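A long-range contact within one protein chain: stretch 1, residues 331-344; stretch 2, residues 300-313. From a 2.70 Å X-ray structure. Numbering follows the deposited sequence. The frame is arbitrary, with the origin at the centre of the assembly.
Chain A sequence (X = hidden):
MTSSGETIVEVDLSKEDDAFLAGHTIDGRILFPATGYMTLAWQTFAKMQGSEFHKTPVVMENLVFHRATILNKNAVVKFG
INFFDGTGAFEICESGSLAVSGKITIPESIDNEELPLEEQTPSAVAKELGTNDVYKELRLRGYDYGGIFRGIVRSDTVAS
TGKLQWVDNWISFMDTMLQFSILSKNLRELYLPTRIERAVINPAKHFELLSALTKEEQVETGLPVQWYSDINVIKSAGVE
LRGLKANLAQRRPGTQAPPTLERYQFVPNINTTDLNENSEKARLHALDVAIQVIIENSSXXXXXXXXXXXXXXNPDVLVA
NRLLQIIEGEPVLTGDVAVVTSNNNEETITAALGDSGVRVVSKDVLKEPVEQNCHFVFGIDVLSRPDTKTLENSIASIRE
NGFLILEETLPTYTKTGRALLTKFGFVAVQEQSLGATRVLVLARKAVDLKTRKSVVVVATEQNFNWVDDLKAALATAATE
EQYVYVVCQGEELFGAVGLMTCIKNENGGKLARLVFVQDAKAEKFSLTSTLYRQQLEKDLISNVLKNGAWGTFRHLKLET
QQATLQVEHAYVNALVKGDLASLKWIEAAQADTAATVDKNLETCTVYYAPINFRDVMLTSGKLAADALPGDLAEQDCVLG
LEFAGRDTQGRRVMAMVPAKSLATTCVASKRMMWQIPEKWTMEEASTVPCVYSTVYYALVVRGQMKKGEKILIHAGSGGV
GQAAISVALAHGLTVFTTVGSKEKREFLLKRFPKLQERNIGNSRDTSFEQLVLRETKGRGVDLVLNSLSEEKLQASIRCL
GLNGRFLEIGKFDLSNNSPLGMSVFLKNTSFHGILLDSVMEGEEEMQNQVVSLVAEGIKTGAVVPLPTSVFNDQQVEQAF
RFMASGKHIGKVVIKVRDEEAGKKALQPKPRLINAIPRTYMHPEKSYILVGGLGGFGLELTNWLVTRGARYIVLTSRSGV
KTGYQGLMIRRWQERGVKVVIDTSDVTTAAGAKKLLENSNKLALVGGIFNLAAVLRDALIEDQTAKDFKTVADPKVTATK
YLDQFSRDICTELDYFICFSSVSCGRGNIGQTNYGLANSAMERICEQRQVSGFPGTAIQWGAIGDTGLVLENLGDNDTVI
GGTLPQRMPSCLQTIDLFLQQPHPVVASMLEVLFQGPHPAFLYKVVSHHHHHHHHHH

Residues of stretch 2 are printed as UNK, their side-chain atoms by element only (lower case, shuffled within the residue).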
# COMPACT_ATOMS: atom_id res chain seq x y z
N PRO A 331 -3.57 4.53 -61.89
CA PRO A 331 -2.19 4.24 -61.50
C PRO A 331 -1.16 4.71 -62.53
O PRO A 331 -1.49 4.79 -63.71
CB PRO A 331 -2.16 2.71 -61.38
CG PRO A 331 -3.58 2.30 -61.22
CD PRO A 331 -4.37 3.30 -62.00
N VAL A 332 0.06 5.00 -62.07
CA VAL A 332 1.16 5.41 -62.94
C VAL A 332 0.66 6.38 -64.01
O VAL A 332 0.87 6.19 -65.21
CB VAL A 332 1.87 4.18 -63.57
CG1 VAL A 332 0.95 3.39 -64.51
CG2 VAL A 332 3.16 4.60 -64.28
N LEU A 333 -0.00 7.44 -63.56
CA LEU A 333 -0.51 8.47 -64.46
C LEU A 333 -0.69 9.78 -63.71
O LEU A 333 -1.33 9.83 -62.66
CB LEU A 333 -1.85 8.02 -65.07
CG LEU A 333 -2.46 8.91 -66.16
CD1 LEU A 333 -1.73 8.73 -67.48
CD2 LEU A 333 -3.94 8.62 -66.32
N THR A 334 -0.12 10.85 -64.26
CA THR A 334 -0.24 12.17 -63.67
C THR A 334 -0.85 13.12 -64.70
O THR A 334 -0.73 12.91 -65.90
CB THR A 334 1.12 12.72 -63.20
OG1 THR A 334 2.08 12.60 -64.26
CG2 THR A 334 1.61 11.95 -61.99
N GLY A 335 -1.51 14.17 -64.21
CA GLY A 335 -2.26 15.06 -65.08
C GLY A 335 -1.75 16.49 -65.11
O GLY A 335 -1.29 17.02 -64.09
N ASP A 336 -1.83 17.11 -66.28
CA ASP A 336 -1.54 18.52 -66.43
C ASP A 336 -2.83 19.25 -66.80
O ASP A 336 -3.13 19.45 -67.97
CB ASP A 336 -0.48 18.76 -67.51
CG ASP A 336 -0.24 20.23 -67.78
OD1 ASP A 336 -0.46 21.05 -66.86
OD2 ASP A 336 0.17 20.57 -68.91
N VAL A 337 -3.59 19.64 -65.78
CA VAL A 337 -4.87 20.29 -65.99
C VAL A 337 -4.74 21.77 -65.69
O VAL A 337 -4.11 22.16 -64.70
CB VAL A 337 -5.97 19.64 -65.13
CG1 VAL A 337 -7.31 20.33 -65.37
CG2 VAL A 337 -6.07 18.16 -65.43
N ALA A 338 -5.33 22.60 -66.54
CA ALA A 338 -5.29 24.04 -66.37
C ALA A 338 -6.68 24.64 -66.58
O ALA A 338 -7.52 24.03 -67.24
CB ALA A 338 -4.29 24.67 -67.33
N VAL A 339 -6.90 25.82 -66.02
CA VAL A 339 -8.15 26.54 -66.25
C VAL A 339 -7.83 27.77 -67.08
O VAL A 339 -7.04 28.63 -66.68
CB VAL A 339 -8.83 26.92 -64.92
CG1 VAL A 339 -10.16 27.63 -65.19
CG2 VAL A 339 -9.06 25.69 -64.06
N VAL A 340 -8.46 27.85 -68.25
CA VAL A 340 -8.23 28.95 -69.17
C VAL A 340 -9.31 30.01 -68.97
O VAL A 340 -10.49 29.69 -68.89
CB VAL A 340 -8.21 28.47 -70.63
CG1 VAL A 340 -7.75 29.58 -71.55
CG2 VAL A 340 -7.32 27.24 -70.77
N THR A 341 -8.88 31.26 -68.88
CA THR A 341 -9.81 32.37 -68.65
C THR A 341 -9.54 33.49 -69.64
O THR A 341 -8.40 33.89 -69.86
CB THR A 341 -9.70 32.91 -67.21
OG1 THR A 341 -10.63 33.99 -67.04
CG2 THR A 341 -8.29 33.41 -66.92
N SER A 342 -10.62 34.00 -70.24
CA SER A 342 -10.52 35.10 -71.19
C SER A 342 -10.89 36.42 -70.52
O SER A 342 -10.67 37.49 -71.09
CB SER A 342 -11.44 34.85 -72.39
OG SER A 342 -11.31 35.88 -73.35
N ASN A 343 -11.44 36.34 -69.31
CA ASN A 343 -11.93 37.53 -68.63
C ASN A 343 -10.89 38.08 -67.66
O ASN A 343 -11.21 38.90 -66.79
CB ASN A 343 -13.24 37.23 -67.89
CG ASN A 343 -14.31 36.69 -68.82
OD1 ASN A 343 -14.96 35.68 -68.51
ND2 ASN A 343 -14.51 37.35 -69.95
N ASN A 344 -9.65 37.63 -67.81
CA ASN A 344 -8.51 38.15 -67.05
C ASN A 344 -8.82 38.34 -65.56
O ASN A 344 -8.48 39.37 -64.98
CB ASN A 344 -8.04 39.46 -67.66
CG ASN A 344 -7.58 39.30 -69.10
OD1 ASN A 344 -8.09 39.96 -70.01
ND2 ASN A 344 -6.63 38.39 -69.32
N UNK A 300 0.09 4.45 -74.57
CA UNK A 300 0.80 4.31 -73.31
C UNK A 300 1.25 5.64 -72.76
O UNK A 300 2.43 5.85 -72.50
N UNK A 301 0.30 6.55 -72.57
CA UNK A 301 0.60 7.87 -72.03
C UNK A 301 0.77 7.83 -70.52
O UNK A 301 -0.07 7.28 -69.81
c UNK A 301 -0.49 8.86 -72.42
N UNK A 302 1.86 8.42 -70.04
CA UNK A 302 2.13 8.50 -68.61
C UNK A 302 1.62 9.83 -68.06
O UNK A 302 1.29 9.93 -66.87
c UNK A 302 3.63 8.31 -68.30
c UNK A 302 3.88 8.34 -66.80
c UNK A 302 4.47 9.36 -69.01
N UNK A 303 1.56 10.85 -68.91
CA UNK A 303 0.99 12.14 -68.53
C UNK A 303 -0.20 12.48 -69.42
O UNK A 303 -0.16 12.29 -70.64
c UNK A 303 4.86 12.91 -65.98
c UNK A 303 2.83 13.51 -67.35
c UNK A 303 4.04 12.59 -67.23
n UNK A 303 6.08 12.07 -65.88
c UNK A 303 2.04 13.25 -68.63
N UNK A 304 -1.26 12.99 -68.80
CA UNK A 304 -2.47 13.37 -69.51
C UNK A 304 -2.73 14.87 -69.39
O UNK A 304 -2.97 15.38 -68.30
c UNK A 304 -6.08 11.94 -69.24
c UNK A 304 -4.83 12.41 -69.96
c UNK A 304 -3.67 12.58 -68.98
c UNK A 304 -4.44 11.44 -71.07
N UNK A 305 -2.69 15.57 -70.52
CA UNK A 305 -2.85 17.03 -70.54
C UNK A 305 -4.28 17.43 -70.90
O UNK A 305 -4.87 16.89 -71.83
n UNK A 305 0.37 21.75 -73.33
c UNK A 305 -0.73 19.70 -72.45
c UNK A 305 -0.40 21.16 -72.20
c UNK A 305 -1.74 19.16 -71.44
c UNK A 305 -1.87 17.65 -71.54
N UNK A 306 -4.82 18.38 -70.14
CA UNK A 306 -6.16 18.89 -70.40
C UNK A 306 -6.38 20.30 -69.91
O UNK A 306 -5.59 20.82 -69.11
N UNK A 307 -7.44 20.95 -70.40
CA UNK A 307 -7.77 22.30 -69.97
C UNK A 307 -9.28 22.45 -69.81
O UNK A 307 -10.05 21.66 -70.36
c UNK A 307 -7.86 23.17 -72.35
c UNK A 307 -5.71 23.26 -71.08
c UNK A 307 -7.23 23.35 -70.97
N UNK A 308 -9.69 23.47 -69.07
CA UNK A 308 -11.11 23.79 -68.91
C UNK A 308 -11.38 25.25 -69.23
O UNK A 308 -10.85 26.15 -68.58
c UNK A 308 -12.90 24.15 -67.11
c UNK A 308 -11.58 23.47 -67.49
c UNK A 308 -13.47 23.65 -65.80
o UNK A 308 -14.71 23.71 -65.63
o UNK A 308 -12.69 23.19 -64.94
N UNK A 309 -12.21 25.47 -70.25
CA UNK A 309 -12.62 26.82 -70.63
C UNK A 309 -13.65 27.35 -69.63
O UNK A 309 -14.68 26.72 -69.40
c UNK A 309 -13.18 26.81 -72.05
c UNK A 309 -10.96 27.06 -73.23
c UNK A 309 -12.93 26.11 -74.45
c UNK A 309 -12.23 26.23 -73.10
N UNK A 310 -13.36 28.51 -69.05
CA UNK A 310 -14.17 29.05 -67.96
C UNK A 310 -14.62 30.49 -68.22
O UNK A 310 -14.55 31.33 -67.32
c UNK A 310 -13.40 28.98 -66.65
N UNK A 311 -15.08 30.78 -69.43
CA UNK A 311 -15.55 32.13 -69.75
C UNK A 311 -17.02 32.32 -69.39
O UNK A 311 -17.89 31.61 -69.90
o UNK A 311 -13.07 32.93 -70.77
c UNK A 311 -15.36 32.41 -71.24
c UNK A 311 -13.90 32.62 -71.62
n UNK A 311 -13.59 32.44 -72.90
N UNK A 312 -17.29 33.28 -68.51
CA UNK A 312 -18.65 33.56 -68.09
C UNK A 312 -19.20 32.55 -67.10
O UNK A 312 -20.39 32.23 -67.12
N UNK A 313 -18.33 32.05 -66.24
CA UNK A 313 -18.71 31.04 -65.26
C UNK A 313 -18.18 31.35 -63.86
O UNK A 313 -17.17 32.02 -63.70
n UNK A 313 -17.21 24.89 -65.87
c UNK A 313 -18.15 27.99 -67.59
c UNK A 313 -18.22 29.66 -65.72
c UNK A 313 -17.17 25.89 -66.74
n UNK A 313 -18.10 26.85 -66.69
c UNK A 313 -18.89 29.17 -66.99
n UNK A 313 -16.22 25.93 -67.66

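Position 300 has no side-chain atoms and lies beyond reach of stretch 1; it is Gly300, and the contact sets no demand on it. Position 301 carries one carbon, a methyl: Ala301. The methyl stays clear of stretch 1, and the contact is made by the backbone, with O of Ala301 3.2 Å from CD1 of Leu333. At position 302 one carbon carries two more, the beta-branched pattern of Val302. Its CB points away, so the link is again backbone: O of Val302 accepts a hydrogen bond from N of Thr334 (3.1 Å).

Position 303 has four carbons in a row ending in nitrogen, Lys303. Its CE lies 3.3 Å from OG1 of Thr334, so the aliphatic chain covers the threonine while the amine reaches onward. Position 304 has four carbons forked at the second, Leu304, apolar as suits a buried place on the face opposite Lys303. Position 305 repeats the pattern of 303: Lys305, extended, with CE 3.4 Å from OD2 of Asp336. NZ of Lys305 is 4.6 Å from OD2 of Asp336, too far for a salt bridge, though the opposite charges remain neighbours.

Position 306 has no side-chain atoms: Gly306, paired with Val337. The backbone does the linking, N of Gly306 donating to O of Asp336 (3.0 Å); the contact does not force a glycine. Position 307 has one carbon bearing two, Val307, a compact apolar group whose CB meets CG2 of Val340 at 3.9 Å. Position 308 has three carbons, the third carrying two oxygens: Glu308. A buried carboxylate needs partners, and this one has bonds elsewhere in the structure and a salt bridge from position 313.

Position 309 has the forked four carbons of Leu309, whose apolar end brings CD2 4.0 Å from CB of Val340. Position 310 has a single carbon, Ala310, whose CB points toward stretch 1 and packs 3.8 Å from CG1 of Val339. Position 311 has two carbons, the second carrying oxygen and nitrogen: Asn311, whose OD1 accepts from N of Ser342 at 2.7 Å. Position 312 lacks a side chain and has positive phi, which favours Gly312; its N makes a weak bond to OD1 of Asn343 (3.3 Å). Position 313 has three carbons, a nitrogen, then a carbon with two nitrogens: Arg313, its NH2 2.8 Å from OE2 of Glu308.

The contact is a parallel strand pair, axes 13° apart. Eight backbone hydrogen bonds alternate in direction from Thr334 to Ala310, supported by CA-H...O contacts. Lys303 and Lys305 share a face with Val307 and Leu309, so that face passes from polar to apolar. Beyond the strands, Asn311 continues the linkage through its side chain.

Stretch 2 (300-313) GAVKLKGVELANGR
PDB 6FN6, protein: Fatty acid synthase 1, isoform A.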